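DNA ligase (Archaeoglobus fulgidus, PDB 3GDE) is an ATP-dependent DNA ligase that probably seals nicks in double-stranded DNA during replication, recombination and repair. Local coordinates at residues K103-K106 with M107-A111; V64-G67 with L68-A72; A7-A10 with E11-R15; A155-L158 with T159-I162; T116-K119 with V120-F124. All blocks are in the same frame, centred on the assembly; numbering follows the deposited sequence.

Contact 1 of 5, residues K103-K106 with M107-A111; sequences KKKK and MTTLA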
loop_
_atom_site.group_PDB
_atom_site.type_symbol
_atom_site.label_atom_id
_atom_site.label_comp_id
_atom_site.label_asym_id
_atom_site.label_seq_id
_atom_site.Cartn_x
_atom_site.Cartn_y
_atom_site.Cartn_z
ATOM N N LYS A 103 -6.788 -25.355 20.435
ATOM C CA LYS A 103 -6.298 -25.891 21.700
ATOM C C LYS A 103 -7.353 -26.780 22.353
ATOM O O LYS A 103 -7.051 -27.885 22.795
ATOM C CB LYS A 103 -5.885 -24.763 22.648
ATOM C CG LYS A 103 -5.190 -25.243 23.913
ATOM C CD LYS A 103 -4.930 -24.092 24.863
ATOM C CE LYS A 103 -4.671 -24.585 26.288
ATOM N NZ LYS A 103 -4.610 -23.463 27.275
ATOM N N LYS A 104 -8.589 -26.287 22.391
ATOM C CA LYS A 104 -9.739 -27.028 22.906
ATOM C C LYS A 104 -10.061 -28.266 22.055
ATOM O O LYS A 104 -10.389 -29.321 22.597
ATOM C CB LYS A 104 -10.944 -26.080 23.008
ATOM C CG LYS A 104 -12.329 -26.700 22.807
ATOM C CD LYS A 104 -13.222 -25.774 21.956
ATOM C CE LYS A 104 -13.140 -26.102 20.454
ATOM N NZ LYS A 104 -13.882 -27.368 20.088
ATOM N N LYS A 105 -9.940 -28.139 20.737
ATOM C CA LYS A 105 -10.313 -29.209 19.809
ATOM C C LYS A 105 -9.355 -30.403 19.775
ATOM O O LYS A 105 -9.795 -31.543 19.664
ATOM C CB LYS A 105 -10.518 -28.663 18.390
ATOM C CG LYS A 105 -11.195 -29.643 17.442
ATOM C CD LYS A 105 -12.602 -29.997 17.922
ATOM C CE LYS A 105 -13.235 -31.054 17.031
ATOM N NZ LYS A 105 -14.697 -30.807 16.823
ATOM N N LYS A 106 -8.054 -30.154 19.847
ATOM C CA LYS A 106 -7.109 -31.262 19.868
ATOM C C LYS A 106 -7.050 -31.933 21.245
ATOM O O LYS A 106 -6.733 -33.113 21.350
ATOM C CB LYS A 106 -5.713 -30.848 19.393
ATOM C CG LYS A 106 -4.937 -32.027 18.787
ATOM C CD LYS A 106 -3.502 -32.036 19.259
ATOM C CE LYS A 106 -3.075 -33.429 19.714
ATOM N NZ LYS A 106 -3.443 -33.691 21.137
ATOM N N MET A 107 -7.359 -31.175 22.294
ATOM C CA MET A 107 -7.563 -31.745 23.619
ATOM C C MET A 107 -8.722 -32.751 23.583
ATOM O O MET A 107 -8.647 -33.822 24.183
ATOM C CB MET A 107 -7.838 -30.636 24.638
ATOM C CG MET A 107 -8.077 -31.112 26.069
ATOM S SD MET A 107 -6.693 -32.018 26.798
ATOM C CE MET A 107 -5.352 -30.812 26.745
ATOM N N THR A 108 -9.781 -32.399 22.858
ATOM C CA THR A 108 -10.964 -33.238 22.761
ATOM C C THR A 108 -10.753 -34.388 21.761
ATOM O O THR A 108 -11.098 -35.538 22.043
ATOM C CB THR A 108 -12.229 -32.371 22.451
ATOM O OG1 THR A 108 -12.638 -31.677 23.644
ATOM C CG2 THR A 108 -13.398 -33.217 21.945
ATOM N N THR A 109 -10.157 -34.081 20.611
ATOM C CA THR A 109 -9.956 -35.068 19.558
ATOM C C THR A 109 -8.517 -35.015 19.030
ATOM O O THR A 109 -8.234 -34.370 18.017
ATOM C CB THR A 109 -11.004 -34.893 18.417
ATOM O OG1 THR A 109 -12.308 -34.691 18.979
ATOM C CG2 THR A 109 -11.048 -36.133 17.525
ATOM N N LEU A 110 -7.618 -35.703 19.734
ATOM C CA LEU A 110 -6.183 -35.709 19.419
ATOM C C LEU A 110 -5.861 -36.300 18.037
ATOM O O LEU A 110 -6.403 -37.342 17.647
ATOM C CB LEU A 110 -5.390 -36.466 20.496
ATOM C CG LEU A 110 -5.699 -36.253 21.982
ATOM C CD1 LEU A 110 -7.001 -36.947 22.380
ATOM C CD2 LEU A 110 -4.547 -36.741 22.864
ATOM N N ALA A 111 -4.999 -35.597 17.305
ATOM C CA ALA A 111 -4.387 -36.082 16.066
ATOM C C ALA A 111 -3.036 -35.396 15.988
ATOM O O ALA A 111 -2.828 -34.395 16.670
ATOM C CB ALA A 111 -5.230 -35.713 14.874
#
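Thr109 N donates to Lys105 O at 2.7 Å, the shortest hydrogen bond where helix 94-108 ends. The N-H points at the oxygen with an angle of 155°. One residue earlier, Thr108 N reaches Lys104 O at 3.1 Å. The same oxygen takes a long, weak bond from the Thr108 hydroxyl, OG1, whose first torsion (chi1 -76°) sets it beside its own backbone N and back toward the preceding turn. Met107 N to Lys103 O is weak as well. After Thr108 the chain leaves helical geometry.

The packing here is carried by Lys106. Its chain bends at several bonds and folds along the backbone that leaves the helix. CE lies 3.2 Å from Ala111 O. NZ ends 3.4 Å from Leu110 CB and also touches CG and CD2; the two side chains cross at about a right angle. Leu110 CG in turn sits 3.4 Å from Lys106 O. Without the long chain, as with an alanine here, Leu110 is likely to lose the group that crosses it, and the residues after the helix could move more freely.

Lys104 and Lys105 send their amino groups elsewhere, to the backbone oxygens of Ser77 and, weakly, Val76. The contact is exposed. Four consecutive lysines gather positive charge near the C-terminal end of the helix, which is likely to suit the negative end of the helix dipole.

Contact 2 of 5, residues V64-G67 with L68-A72; sequences VGIG and LLYEA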
loop_
_atom_site.group_PDB
_atom_site.type_symbol
_atom_site.label_atom_id
_atom_site.label_comp_id
_atom_site.label_asym_id
_atom_site.label_seq_id
_atom_site.Cartn_x
_atom_site.Cartn_y
_atom_site.Cartn_z
ATOM N N VAL A 64 -10.092 -13.569 0.996
ATOM C CA VAL A 64 -10.678 -14.191 2.169
ATOM C C VAL A 64 -10.982 -13.122 3.227
ATOM O O VAL A 64 -10.068 -12.542 3.832
ATOM C CB VAL A 64 -9.760 -15.308 2.731
ATOM C CG1 VAL A 64 -10.289 -15.843 4.040
ATOM C CG2 VAL A 64 -9.640 -16.442 1.724
ATOM N N GLY A 65 -12.276 -12.857 3.417
ATOM C CA GLY A 65 -12.750 -11.941 4.456
ATOM C C GLY A 65 -12.938 -12.660 5.778
ATOM O O GLY A 65 -13.022 -13.912 5.823
ATOM N N ILE A 66 -13.012 -11.879 6.855
ATOM C CA ILE A 66 -13.173 -12.431 8.197
ATOM C C ILE A 66 -14.372 -13.402 8.338
ATOM O O ILE A 66 -14.332 -14.333 9.150
ATOM C CB ILE A 66 -13.198 -11.310 9.287
ATOM C CG1 ILE A 66 -12.913 -11.913 10.669
ATOM C CG2 ILE A 66 -14.514 -10.490 9.252
ATOM C CD1 ILE A 66 -12.656 -10.920 11.763
ATOM N N GLY A 67 -15.424 -13.171 7.552
ATOM C CA GLY A 67 -16.607 -14.031 7.531
ATOM C C GLY A 67 -16.305 -15.462 7.107
ATOM O O GLY A 67 -16.865 -16.405 7.667
ATOM N N LEU A 68 -15.426 -15.625 6.115
ATOM C CA LEU A 68 -14.941 -16.949 5.710
ATOM C C LEU A 68 -14.153 -17.631 6.812
ATOM O O LEU A 68 -14.268 -18.846 6.995
ATOM C CB LEU A 68 -14.087 -16.867 4.436
ATOM C CG LEU A 68 -14.817 -16.895 3.098
ATOM C CD1 LEU A 68 -15.791 -15.736 2.979
ATOM C CD2 LEU A 68 -13.822 -16.878 1.959
ATOM N N LEU A 69 -13.358 -16.855 7.546
ATOM C CA LEU A 69 -12.615 -17.370 8.700
ATOM C C LEU A 69 -13.539 -17.888 9.804
ATOM O O LEU A 69 -13.291 -18.958 10.377
ATOM C CB LEU A 69 -11.657 -16.306 9.257
ATOM C CG LEU A 69 -10.179 -16.335 8.867
ATOM C CD1 LEU A 69 -9.968 -16.849 7.448
ATOM C CD2 LEU A 69 -9.544 -14.969 9.033
ATOM N N TYR A 70 -14.594 -17.126 10.100
ATOM C CA TYR A 70 -15.601 -17.536 11.075
ATOM C C TYR A 70 -16.229 -18.898 10.758
ATOM O O TYR A 70 -16.282 -19.773 11.621
ATOM C CB TYR A 70 -16.692 -16.471 11.219
ATOM C CG TYR A 70 -16.320 -15.319 12.129
ATOM C CD1 TYR A 70 -16.342 -14.002 11.663
ATOM C CD2 TYR A 70 -15.941 -15.545 13.448
ATOM C CE1 TYR A 70 -15.995 -12.940 12.491
ATOM C CE2 TYR A 70 -15.594 -14.498 14.282
ATOM C CZ TYR A 70 -15.630 -13.198 13.798
ATOM O OH TYR A 70 -15.292 -12.166 14.633
ATOM N N GLU A 71 -16.694 -19.068 9.528
ATOM C CA GLU A 71 -17.293 -20.325 9.087
ATOM C C GLU A 71 -16.330 -21.515 9.193
ATOM O O GLU A 71 -16.741 -22.601 9.619
ATOM C CB GLU A 71 -17.810 -20.209 7.653
ATOM C CG GLU A 71 -18.697 -18.993 7.376
ATOM C CD GLU A 71 -20.160 -19.224 7.722
ATOM O OE1 GLU A 71 -20.506 -19.260 8.926
ATOM O OE2 GLU A 71 -20.974 -19.347 6.782
ATOM N N ALA A 72 -15.065 -21.313 8.815
ATOM C CA ALA A 72 -14.050 -22.367 8.917
ATOM C C ALA A 72 -13.796 -22.738 10.372
ATOM O O ALA A 72 -13.698 -23.914 10.711
ATOM C CB ALA A 72 -12.751 -21.950 8.231
#
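The Tyr70 ring and the Ile66 side chain stand side by side on one flank of helix 66-77, pointing the same way. Ile66 CG1 lies 3.7 Å from Tyr70 CE1, and Ile66 CD1 runs on beside the hydroxyl end of the ring to 4.1 Å from Tyr70 OH. Ile66 CG1 is placed for this by a first torsion of -162°, opposite its backbone N. Gly67 CA lies at the ring edge, near its plane.

A second apolar patch forms at the start of the helix. Val64 CG1 touches both Leu68 CB, at 4.0 Å, and Leu69 CD1, at 3.6 Å. Val64 and Leu69 meet at about a right angle.

Polar links are all backbone. Tyr70 N bonds Ile66 O at 3.0 Å. Gly65, at the N-cap position, offers its oxygen to Leu68 N and Leu69 N, both weakly.

Ile66 touches Pro485 and Ile498, which joins this region to the C-terminal OB-type region, in keeping with the closed conformation. A serine in place of the Tyr70 ring would probably open a gap beside Ile66 and leave Ile84 and Ile88 of helix 81-91 without the ring they pack on. The side-chain contacts are apolar, which suggests that fit matters more than charge here.

Contact 3 of 5, residues A7-A10 with E11-R15; sequences AEFA and EFCER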
loop_
_atom_site.group_PDB
_atom_site.type_symbol
_atom_site.label_atom_id
_atom_site.label_comp_id
_atom_site.label_asym_id
_atom_site.label_seq_id
_atom_site.Cartn_x
_atom_site.Cartn_y
_atom_site.Cartn_z
ATOM N N ALA A 7 4.650 -24.173 11.954
ATOM C CA ALA A 7 4.821 -24.169 13.418
ATOM C C ALA A 7 6.196 -23.708 13.902
ATOM O O ALA A 7 6.303 -23.160 14.985
ATOM C CB ALA A 7 4.515 -25.543 14.017
ATOM N N GLU A 8 7.249 -23.963 13.129
ATOM C CA GLU A 8 8.568 -23.458 13.497
ATOM C C GLU A 8 8.564 -21.935 13.355
ATOM O O GLU A 8 9.021 -21.217 14.246
ATOM C CB GLU A 8 9.683 -24.098 12.667
ATOM C CG GLU A 8 11.061 -23.510 12.981
ATOM C CD GLU A 8 12.197 -24.087 12.140
ATOM O OE1 GLU A 8 13.359 -23.704 12.400
ATOM O OE2 GLU A 8 11.943 -24.913 11.233
ATOM N N PHE A 9 8.026 -21.466 12.233
ATOM C CA PHE A 9 7.815 -20.048 11.983
ATOM C C PHE A 9 6.909 -19.415 13.045
ATOM O O PHE A 9 7.207 -18.332 13.561
ATOM C CB PHE A 9 7.254 -19.864 10.557
ATOM C CG PHE A 9 6.653 -18.508 10.297
ATOM C CD1 PHE A 9 7.470 -17.391 10.112
ATOM C CD2 PHE A 9 5.271 -18.353 10.229
ATOM C CE1 PHE A 9 6.919 -16.144 9.865
ATOM C CE2 PHE A 9 4.708 -17.097 9.994
ATOM C CZ PHE A 9 5.540 -15.993 9.810
ATOM N N ALA A 10 5.816 -20.103 13.375
ATOM C CA ALA A 10 4.833 -19.610 14.346
ATOM C C ALA A 10 5.439 -19.408 15.738
ATOM O O ALA A 10 5.222 -18.362 16.363
ATOM C CB ALA A 10 3.604 -20.544 14.401
ATOM N N GLU A 11 6.209 -20.387 16.212
ATOM C CA GLU A 11 6.894 -20.289 17.509
ATOM C C GLU A 11 7.920 -19.184 17.511
ATOM O O GLU A 11 8.102 -18.510 18.522
ATOM C CB GLU A 11 7.634 -21.576 17.861
ATOM C CG GLU A 11 6.899 -22.836 17.500
ATOM C CD GLU A 11 6.067 -23.399 18.622
ATOM O OE1 GLU A 11 5.175 -24.225 18.319
ATOM O OE2 GLU A 11 6.309 -23.033 19.795
ATOM N N PHE A 12 8.620 -19.023 16.388
ATOM C CA PHE A 12 9.550 -17.906 16.220
ATOM C C PHE A 12 8.839 -16.551 16.367
ATOM O O PHE A 12 9.345 -15.663 17.050
ATOM C CB PHE A 12 10.273 -17.993 14.873
ATOM C CG PHE A 12 11.087 -16.767 14.539
ATOM C CD1 PHE A 12 12.202 -16.425 15.301
ATOM C CD2 PHE A 12 10.748 -15.969 13.457
ATOM C CE1 PHE A 12 12.958 -15.294 15.000
ATOM C CE2 PHE A 12 11.499 -14.838 13.138
ATOM C CZ PHE A 12 12.604 -14.496 13.916
ATOM N N CYS A 13 7.671 -16.409 15.734
ATOM C CA CYS A 13 6.887 -15.167 15.777
ATOM C C CYS A 13 6.362 -14.863 17.172
ATOM O O CYS A 13 6.380 -13.711 17.612
ATOM C CB CYS A 13 5.713 -15.231 14.800
ATOM S SG CYS A 13 6.215 -15.144 13.085
ATOM N N GLU A 14 5.896 -15.905 17.859
ATOM C CA GLU A 14 5.390 -15.772 19.212
ATOM C C GLU A 14 6.429 -15.136 20.139
ATOM O O GLU A 14 6.097 -14.253 20.934
ATOM C CB GLU A 14 4.951 -17.121 19.744
ATOM C CG GLU A 14 3.987 -17.008 20.897
ATOM C CD GLU A 14 4.557 -17.515 22.196
ATOM O OE1 GLU A 14 5.716 -17.170 22.530
ATOM O OE2 GLU A 14 3.834 -18.277 22.884
ATOM N N ARG A 15 7.683 -15.574 20.007
ATOM C CA ARG A 15 8.782 -15.051 20.806
ATOM C C ARG A 15 9.095 -13.577 20.499
ATOM O O ARG A 15 9.540 -12.840 21.374
ATOM C CB ARG A 15 10.018 -15.942 20.649
ATOM C CG ARG A 15 10.078 -17.081 21.664
ATOM C CD ARG A 15 10.906 -18.287 21.186
ATOM N NE ARG A 15 10.034 -19.388 20.770
ATOM C CZ ARG A 15 9.599 -20.358 21.579
ATOM N NH1 ARG A 15 9.970 -20.390 22.857
ATOM N NH2 ARG A 15 8.789 -21.303 21.107
#
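Cys13 and Phe9 form a sulfur-aromatic contact, one helical turn apart on helix 6-16. The thiol lies over one face of the ring. Cys13 SG is 3.7 Å from the centroid of the Phe9 ring, 25° off its normal, and is offset toward the rim. Its nearest ring atoms are Phe9 CE1 and CZ, each 3.4 Å from SG. Phe9 CG is swung opposite its backbone N (chi1 165°), which carries the ring along the helix toward the sulfur. The backbone bond Cys13 N to Phe9 O, 2.9 Å, fixes the spacing. Glu14 N to Ala10 O, 3.0 Å, continues the ladder.

An ion pair forms further along the helix. Arg15 folds back on Glu11: NH2 meets Glu11 OE2 at 3.3 Å in a salt bridge. Arg15 NE also bonds Glu11 O at 3.1 Å, approaching from above the carbonyl plane. These two links hold the guanidinium against the preceding turn.

Several helices cover this one. Phe9 also meets the Phe6 ring, with planes at about 60°, and packs on Phe48 of helix 39-49. Phe12 stacks on Phe32 of helix 22-34. Ala10 and Cys13 rest on Tyr157 of helix 152-162. Helix 6-16 thus contacts helices 152-162, 22-34 and 39-49.

Contact 4 of 5, residues A155-L158 with T159-I162; sequences ARYL and TRLI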
loop_
_atom_site.group_PDB
_atom_site.type_symbol
_atom_site.label_atom_id
_atom_site.label_comp_id
_atom_site.label_asym_id
_atom_site.label_seq_id
_atom_site.Cartn_x
_atom_site.Cartn_y
_atom_site.Cartn_z
ATOM N N ALA A 155 -2.486 -21.852 14.022
ATOM C CA ALA A 155 -3.805 -21.311 13.722
ATOM C C ALA A 155 -3.853 -19.811 14.010
ATOM O O ALA A 155 -4.519 -19.047 13.310
ATOM C CB ALA A 155 -4.883 -22.057 14.511
ATOM N N ARG A 156 -3.139 -19.406 15.050
ATOM C CA ARG A 156 -2.996 -18.002 15.412
ATOM C C ARG A 156 -2.391 -17.156 14.298
ATOM O O ARG A 156 -3.003 -16.180 13.877
ATOM C CB ARG A 156 -2.161 -17.894 16.677
ATOM C CG ARG A 156 -1.828 -16.486 17.121
ATOM C CD ARG A 156 -1.653 -16.533 18.608
ATOM N NE ARG A 156 -0.460 -15.848 19.046
ATOM C CZ ARG A 156 0.098 -16.031 20.233
ATOM N NH1 ARG A 156 -0.431 -16.880 21.097
ATOM N NH2 ARG A 156 1.193 -15.361 20.553
ATOM N N TYR A 157 -1.199 -17.530 13.821
ATOM C CA TYR A 157 -0.510 -16.752 12.773
ATOM C C TYR A 157 -1.031 -16.980 11.357
ATOM O O TYR A 157 -0.846 -16.139 10.500
ATOM C CB TYR A 157 1.010 -16.898 12.869
ATOM C CG TYR A 157 1.516 -16.299 14.155
ATOM C CD1 TYR A 157 1.548 -14.917 14.330
ATOM C CD2 TYR A 157 1.915 -17.114 15.222
ATOM C CE1 TYR A 157 1.979 -14.357 15.518
ATOM C CE2 TYR A 157 2.345 -16.565 16.421
ATOM C CZ TYR A 157 2.376 -15.186 16.559
ATOM O OH TYR A 157 2.797 -14.618 17.735
ATOM N N LEU A 158 -1.686 -18.110 11.114
ATOM C CA LEU A 158 -2.393 -18.321 9.849
ATOM C C LEU A 158 -3.516 -17.302 9.737
ATOM O O LEU A 158 -3.720 -16.682 8.687
ATOM C CB LEU A 158 -2.986 -19.735 9.782
ATOM C CG LEU A 158 -2.483 -20.790 8.782
ATOM C CD1 LEU A 158 -1.193 -20.420 8.068
ATOM C CD2 LEU A 158 -2.372 -22.188 9.425
ATOM N N THR A 159 -4.236 -17.140 10.836
ATOM C CA THR A 159 -5.365 -16.229 10.912
ATOM C C THR A 159 -4.878 -14.784 10.770
ATOM O O THR A 159 -5.428 -14.017 9.978
ATOM C CB THR A 159 -6.132 -16.441 12.243
ATOM O OG1 THR A 159 -6.629 -17.789 12.292
ATOM C CG2 THR A 159 -7.303 -15.459 12.394
ATOM N N ARG A 160 -3.829 -14.435 11.511
ATOM C CA ARG A 160 -3.274 -13.082 11.483
ATOM C C ARG A 160 -2.682 -12.740 10.118
ATOM O O ARG A 160 -2.754 -11.592 9.676
ATOM C CB ARG A 160 -2.235 -12.900 12.587
ATOM C CG ARG A 160 -2.856 -12.830 13.974
ATOM C CD ARG A 160 -1.885 -12.289 14.989
ATOM N NE ARG A 160 -2.356 -12.455 16.361
ATOM C CZ ARG A 160 -1.583 -12.253 17.426
ATOM N NH1 ARG A 160 -0.320 -11.889 17.264
ATOM N NH2 ARG A 160 -2.058 -12.429 18.649
ATOM N N LEU A 161 -2.124 -13.752 9.458
ATOM C CA LEU A 161 -1.549 -13.615 8.124
ATOM C C LEU A 161 -2.633 -13.289 7.095
ATOM O O LEU A 161 -2.497 -12.321 6.349
ATOM C CB LEU A 161 -0.764 -14.886 7.747
ATOM C CG LEU A 161 -0.067 -15.041 6.392
ATOM C CD1 LEU A 161 0.805 -13.834 6.038
ATOM C CD2 LEU A 161 0.769 -16.331 6.378
ATOM N N ILE A 162 -3.706 -14.083 7.076
ATOM C CA ILE A 162 -4.876 -13.825 6.225
ATOM C C ILE A 162 -5.486 -12.426 6.463
ATOM O O ILE A 162 -5.933 -11.767 5.526
ATOM C CB ILE A 162 -5.965 -14.916 6.419
ATOM C CG1 ILE A 162 -5.464 -16.277 5.914
ATOM C CG2 ILE A 162 -7.296 -14.513 5.720
ATOM C CD1 ILE A 162 -6.256 -17.447 6.425
#
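Arg156 and Arg160 run side by side, pointing the same way, with guanidinium planes only 29° apart. Arg156 NE lies over one face of the Arg160 guanidinium, 3.8 Å from NH2 and toward its rim. Tyr157 also runs alongside Arg160, but its ring stands steeply to that guanidinium, at 75°. Arg160 NH1 approaches Tyr157 CE1 at 3.8 Å. Arg160 is extended from CG to NE, and this carries its charge out level with the tyrosine hydroxyl. Arg156 CG covers the ring of its neighbour Tyr157 from one face.

Acids outside the segments probably offset the two like charges. Glu17 makes a salt bridge to Arg160 NH1 and a hydrogen bond to Tyr157 OH; Arg160 NH1 also bonds Met166 O. Salt bridges join Asp93 to Arg160 NE and Glu99 to Arg156 NH1. Arg156 NE is buried with no partner in the model.

Further along, Thr159 grips Ala155 O twice, through OG1 at 2.7 Å and N at 3.1 Å. The hydroxyl comes in nearly along the C=O axis, placed beside its backbone N (chi1 -61°), and it also bonds Tyr147 OH.

Helix 152-162 is buried among its neighbours. Helix 6-16 covers Tyr157, helix 94-108 meets Thr159 and both arginines, and helix 117-129 packs on Leu158, Leu161 and Ile162.

Contact 5 of 5, residues T116-K119 with V120-F124; sequences TVRK and VRETF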
loop_
_atom_site.group_PDB
_atom_site.type_symbol
_atom_site.label_atom_id
_atom_site.label_comp_id
_atom_site.label_asym_id
_atom_site.label_seq_id
_atom_site.Cartn_x
_atom_site.Cartn_y
_atom_site.Cartn_z
ATOM N N THR A 116 3.446 -27.688 6.833
ATOM C CA THR A 116 4.604 -27.063 6.241
ATOM C C THR A 116 4.223 -25.711 5.676
ATOM O O THR A 116 3.073 -25.484 5.278
ATOM C CB THR A 116 5.212 -27.944 5.117
ATOM O OG1 THR A 116 4.274 -28.071 4.041
ATOM C CG2 THR A 116 5.570 -29.334 5.651
ATOM N N VAL A 117 5.199 -24.816 5.650
ATOM C CA VAL A 117 5.059 -23.547 4.970
ATOM C C VAL A 117 4.689 -23.817 3.505
ATOM O O VAL A 117 3.912 -23.075 2.902
ATOM C CB VAL A 117 6.369 -22.740 5.081
ATOM C CG1 VAL A 117 6.269 -21.410 4.340
ATOM C CG2 VAL A 117 6.728 -22.530 6.560
ATOM N N ARG A 118 5.228 -24.898 2.947
ATOM C CA ARG A 118 4.958 -25.259 1.563
ATOM C C ARG A 118 3.468 -25.557 1.345
ATOM O O ARG A 118 2.867 -25.034 0.407
ATOM C CB ARG A 118 5.847 -26.437 1.132
ATOM C CG ARG A 118 6.154 -26.475 -0.379
ATOM C CD ARG A 118 7.385 -25.619 -0.799
ATOM N NE ARG A 118 7.812 -24.664 0.230
ATOM C CZ ARG A 118 7.465 -23.377 0.284
ATOM N NH1 ARG A 118 6.677 -22.837 -0.647
ATOM N NH2 ARG A 118 7.911 -22.629 1.286
ATOM N N LYS A 119 2.878 -26.366 2.225
ATOM C CA LYS A 119 1.438 -26.625 2.195
ATOM C C LYS A 119 0.584 -25.363 2.384
ATOM O O LYS A 119 -0.432 -25.201 1.700
ATOM C CB LYS A 119 1.026 -27.680 3.223
ATOM C CG LYS A 119 -0.312 -28.346 2.879
ATOM C CD LYS A 119 -1.163 -28.606 4.106
ATOM C CE LYS A 119 -1.816 -29.986 4.018
ATOM N NZ LYS A 119 -0.917 -31.039 4.637
ATOM N N VAL A 120 0.989 -24.486 3.301
ATOM C CA VAL A 120 0.310 -23.195 3.495
ATOM C C VAL A 120 0.309 -22.379 2.195
ATOM O O VAL A 120 -0.723 -21.891 1.756
ATOM C CB VAL A 120 0.940 -22.362 4.649
ATOM C CG1 VAL A 120 0.368 -20.956 4.674
ATOM C CG2 VAL A 120 0.696 -23.042 5.985
ATOM N N ARG A 121 1.482 -22.258 1.592
ATOM C CA ARG A 121 1.647 -21.594 0.307
ATOM C C ARG A 121 0.760 -22.194 -0.796
ATOM O O ARG A 121 0.114 -21.454 -1.524
ATOM C CB ARG A 121 3.104 -21.673 -0.116
ATOM C CG ARG A 121 3.385 -21.083 -1.469
ATOM C CD ARG A 121 3.771 -19.641 -1.276
ATOM N NE ARG A 121 2.734 -18.742 -1.727
ATOM C CZ ARG A 121 2.678 -17.449 -1.437
ATOM N NH1 ARG A 121 3.589 -16.882 -0.663
ATOM N NH2 ARG A 121 1.679 -16.728 -1.919
ATOM N N GLU A 122 0.738 -23.524 -0.899
ATOM C CA GLU A 122 -0.038 -24.229 -1.937
ATOM C C GLU A 122 -1.537 -24.023 -1.753
ATOM O O GLU A 122 -2.240 -23.731 -2.713
ATOM C CB GLU A 122 0.261 -25.738 -1.954
ATOM C CG GLU A 122 1.742 -26.115 -1.987
ATOM C CD GLU A 122 2.369 -26.124 -3.385
ATOM O OE1 GLU A 122 3.504 -26.652 -3.490
ATOM O OE2 GLU A 122 1.752 -25.618 -4.365
ATOM N N THR A 123 -2.006 -24.179 -0.517
ATOM C CA THR A 123 -3.407 -23.954 -0.160
ATOM C C THR A 123 -3.842 -22.510 -0.451
ATOM O O THR A 123 -4.924 -22.285 -1.009
ATOM C CB THR A 123 -3.643 -24.288 1.325
ATOM O OG1 THR A 123 -3.076 -25.575 1.602
ATOM C CG2 THR A 123 -5.140 -24.291 1.657
ATOM N N PHE A 124 -2.988 -21.548 -0.078
ATOM C CA PHE A 124 -3.192 -20.119 -0.410
ATOM C C PHE A 124 -3.286 -19.852 -1.911
ATOM O O PHE A 124 -4.184 -19.126 -2.354
ATOM C CB PHE A 124 -2.101 -19.237 0.207
ATOM C CG PHE A 124 -2.280 -18.974 1.686
ATOM C CD1 PHE A 124 -1.320 -18.269 2.397
ATOM C CD2 PHE A 124 -3.398 -19.447 2.371
ATOM C CE1 PHE A 124 -1.478 -18.007 3.764
ATOM C CE2 PHE A 124 -3.554 -19.204 3.738
ATOM C CZ PHE A 124 -2.592 -18.478 4.430
HETATM O O HOH W 1 5.084 -24.523 -2.945
#
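Lys119 O is gripped by two groups of Thr123. The hydroxyl OG1 donates to Lys119 O at 2.7 Å and Thr123 N does so at 2.9 Å, from opposite faces of the carbonyl plane. A first torsion of -49° puts OG1 beside its own backbone N, where it can turn back to the oxygen one turn earlier. Arg121 N to Val117 O, 2.9 Å, is nearly straight at 171°.

On another flank, Arg118 bends at chi2 and chi3 and brings NH1 to 3.8 Å from Arg121 CB. The two guanidinium planes are 21° apart. Both arginines form salt bridges to helix 39-49: Arg118 NH2 to Asp41 and Asp44, and Arg121 NH1 to Asp44. Arg121 NH2 also bonds Val53 O. A water at the edge of the Arg118 guanidinium, in its plane, bonds NH1 and, weakly, Glu122 OE1; NH1 and OE1 themselves lie 5.7 Å apart. Phe124 has Val120 CG1 over one face, 3.6 Å above the ring plane.

Thr116 closes the start of the helix. Its OG1 accepts from Lys119 N at 2.9 Å, while its backbone oxygen takes Val120 N. This is a threonine N-cap at the head of helix 117-129, in a helical region consistent with the DNA-binding domain of this family.

Overall arrangement
All five contacts are local, each within or at an end of one helix, in a region consistent with the DNA-binding domain of this family. Contact 4 is the buried centre. Contacts 2, 3 and 5 are partly buried and touch it, their centres about 12 to 13 Å from its own. Contact 1 lies at the surface and touches none of the others, but its helix 94-108 also packs on contacts 2 and 4 through Leu94. Helix 152-162 of contact 4 packs on the helices of contacts 3 and 5. Contact 4 has buried arginines met by acids. Contact 2 is apolar, contact 3 adds a salt bridge to sulfur-aromatic packing, contact 5 has arginine-aspartate salt bridges, and contact 1 has lysines at the surface.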